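PDB 3TQT: D-alanine--D-alanine ligase from Coxiella burnetii, which catalyses the ATP-dependent joining of two D-alanine molecules into D-alanyl-D-alanine, a building block of the peptidoglycan cell wall. Local coordinates for residues A[273-276]-A[277-281]. Sequence-based numbering, arbitrary orientation.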
ATOM      1  N   VAL A 273      10.467   2.729 -32.372  1.00 42.45           N
ATOM      2  CA  VAL A 273       9.243   2.137 -32.873  1.00 47.24           C
ATOM      3  C   VAL A 273       8.713   3.145 -33.871  1.00 53.58           C
ATOM      4  O   VAL A 273       8.904   4.344 -33.681  1.00 63.83           O
ATOM      5  CB  VAL A 273       8.231   1.939 -31.735  1.00 53.06           C
ATOM      6  CG1 VAL A 273       8.937   1.423 -30.494  1.00 54.11           C
ATOM      7  CG2 VAL A 273       7.558   3.246 -31.402  1.00 53.74           C
ATOM      8  N   ASP A 274       8.077   2.692 -34.944  1.00 56.52           N
ATOM      9  CA  ASP A 274       7.598   3.652 -35.941  1.00 67.34           C
ATOM     10  C   ASP A 274       6.099   3.944 -35.830  1.00 58.99           C
ATOM     11  O   ASP A 274       5.299   3.582 -36.695  1.00 66.41           O
ATOM     12  CB  ASP A 274       8.045   3.288 -37.369  1.00 79.71           C
ATOM     13  CG  ASP A 274       7.158   2.250 -38.028  1.00 94.47           C
ATOM     14  OD1 ASP A 274       6.584   1.402 -37.311  1.00100.60           O
ATOM     15  OD2 ASP A 274       7.042   2.288 -39.274  1.00 95.67           O
ATOM     16  N   LEU A 275       5.747   4.626 -34.745  1.00 45.01           N
ATOM     17  CA  LEU A 275       4.380   5.025 -34.468  1.00 43.33           C
ATOM     18  C   LEU A 275       4.128   6.424 -35.005  1.00 44.70           C
ATOM     19  O   LEU A 275       5.028   7.266 -35.022  1.00 44.70           O
ATOM     20  CB  LEU A 275       4.132   5.037 -32.960  1.00 40.51           C
ATOM     21  CG  LEU A 275       4.335   3.751 -32.164  1.00 38.44           C
ATOM     22  CD1 LEU A 275       4.375   4.068 -30.681  1.00 44.27           C
ATOM     23  CD2 LEU A 275       3.235   2.753 -32.471  1.00 39.89           C
ATOM     24  N   SER A 276       2.892   6.675 -35.420  1.00 44.45           N
ATOM     25  CA  SER A 276       2.510   7.989 -35.910  1.00 47.85           C
ATOM     26  C   SER A 276       2.751   9.053 -34.849  1.00 52.86           C
ATOM     27  O   SER A 276       2.930   8.743 -33.669  1.00 47.73           O
ATOM     28  CB  SER A 276       1.034   7.992 -36.304  1.00 50.85           C
ATOM     29  OG  SER A 276       0.216   7.844 -35.157  1.00 45.53           O
ATOM     30  N   GLU A 277       2.749  10.312 -35.274  1.00 50.04           N
ATOM     31  CA  GLU A 277       2.873  11.427 -34.348  1.00 55.49           C
ATOM     32  C   GLU A 277       1.726  11.369 -33.348  1.00 51.36           C
ATOM     33  O   GLU A 277       1.924  11.556 -32.148  1.00 53.51           O
ATOM     34  CB  GLU A 277       2.849  12.753 -35.111  1.00 62.28           C
ATOM     35  CG  GLU A 277       3.990  13.699 -34.763  1.00 72.15           C
ATOM     36  CD  GLU A 277       4.493  14.476 -35.974  1.00 77.51           C
ATOM     37  OE1 GLU A 277       4.038  14.193 -37.104  1.00 79.00           O
ATOM     38  OE2 GLU A 277       5.349  15.369 -35.795  1.00 76.03           O
ATOM     39  N   SER A 278       0.527  11.092 -33.857  1.00 46.42           N
ATOM     40  CA  SER A 278      -0.665  10.992 -33.020  1.00 46.98           C
ATOM     41  C   SER A 278      -0.563   9.906 -31.948  1.00 40.97           C
ATOM     42  O   SER A 278      -0.852  10.150 -30.775  1.00 36.05           O
ATOM     43  CB  SER A 278      -1.904  10.733 -33.877  1.00 48.80           C
ATOM     44  OG  SER A 278      -3.006  10.382 -33.055  1.00 52.96           O
ATOM     45  N   VAL A 279      -0.184   8.701 -32.355  1.00 37.93           N
ATOM     46  CA  VAL A 279      -0.125   7.591 -31.420  1.00 36.94           C
ATOM     47  C   VAL A 279       0.965   7.827 -30.385  1.00 35.45           C
ATOM     48  O   VAL A 279       0.752   7.606 -29.195  1.00 33.39           O
ATOM     49  CB  VAL A 279       0.061   6.241 -32.140  1.00 35.51           C
ATOM     50  CG1 VAL A 279       0.400   5.146 -31.146  1.00 31.55           C
ATOM     51  CG2 VAL A 279      -1.205   5.887 -32.896  1.00 42.41           C
ATOM     52  N   THR A 280       2.126   8.298 -30.835  1.00 34.90           N
ATOM     53  CA  THR A 280       3.213   8.630 -29.921  1.00 31.36           C
ATOM     54  C   THR A 280       2.725   9.590 -28.849  1.00 36.02           C
ATOM     55  O   THR A 280       2.944   9.371 -27.656  1.00 36.74           O
ATOM     56  CB  THR A 280       4.392   9.284 -30.655  1.00 35.04           C
ATOM     57  OG1 THR A 280       4.958   8.353 -31.584  1.00 39.53           O
ATOM     58  CG2 THR A 280       5.463   9.706 -29.664  1.00 39.97           C
ATOM     59  N   LYS A 281       2.064  10.659 -29.284  1.00 32.53           N
ATOM     60  CA  LYS A 281       1.538  11.662 -28.370  1.00 37.24           C
ATOM     61  C   LYS A 281       0.539  11.067 -27.385  1.00 35.94           C
ATOM     62  O   LYS A 281       0.518  11.442 -26.216  1.00 31.29           O
ATOM     63  CB  LYS A 281       0.882  12.810 -29.143  1.00 43.49           C
ATOM     64  CG  LYS A 281       1.857  13.664 -29.947  1.00 59.52           C
ATOM     65  CD  LYS A 281       2.943  14.260 -29.063  1.00 65.09           C
ATOM     66  CE  LYS A 281       3.838  15.209 -29.854  1.00 70.87           C
ATOM     67  NZ  LYS A 281       4.859  15.880 -28.992  1.00 71.48           N
TER
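Ser276 caps the start of helix 277-293 through a side-chain bond to Val279 N, a local N-cap contact at the surface of the ATP-grasp region, where the loop after strand 268-270 turns into the helix. The hydroxyl OG of Ser276 lies between its own backbone N and carbonyl carbon (chi1 68°), which brings it forward to the backbone of the first turn, where it accepts a nearly straight hydrogen bond from Val279 N at 3.0 Å. Ser276 also supplies the first carbonyl of the helical ladder: its O takes Thr280 N at 3.0 Å, and from the opposite face of the carbonyl plane it takes the hydroxyl Thr280 OG1 at 2.9 Å. Thr280 reaches it because OG1 stands beside its own backbone N, folded back toward the N-cap residue. Next to this polar cluster, Leu275 and Val279 pack against each other, the residue before the cap on the third residue of the helix. Their side chains cross at about a right angle, with Leu275 CD2 3.9 Å from Val279 CG1. Leu275 continues onto Ile230 and Arg228, the latter within the range predicted to bind ATP, and onto Pro245, which Thr280 also touches, so the helix start is seated against the sheet. Chemically, the serine hydroxyl satisfies an amide that has no preceding turn to serve it, while Thr280 N and OG1 both grip the cap carbonyl, the second bond giving the hydroxyl a fixed backbone acceptor.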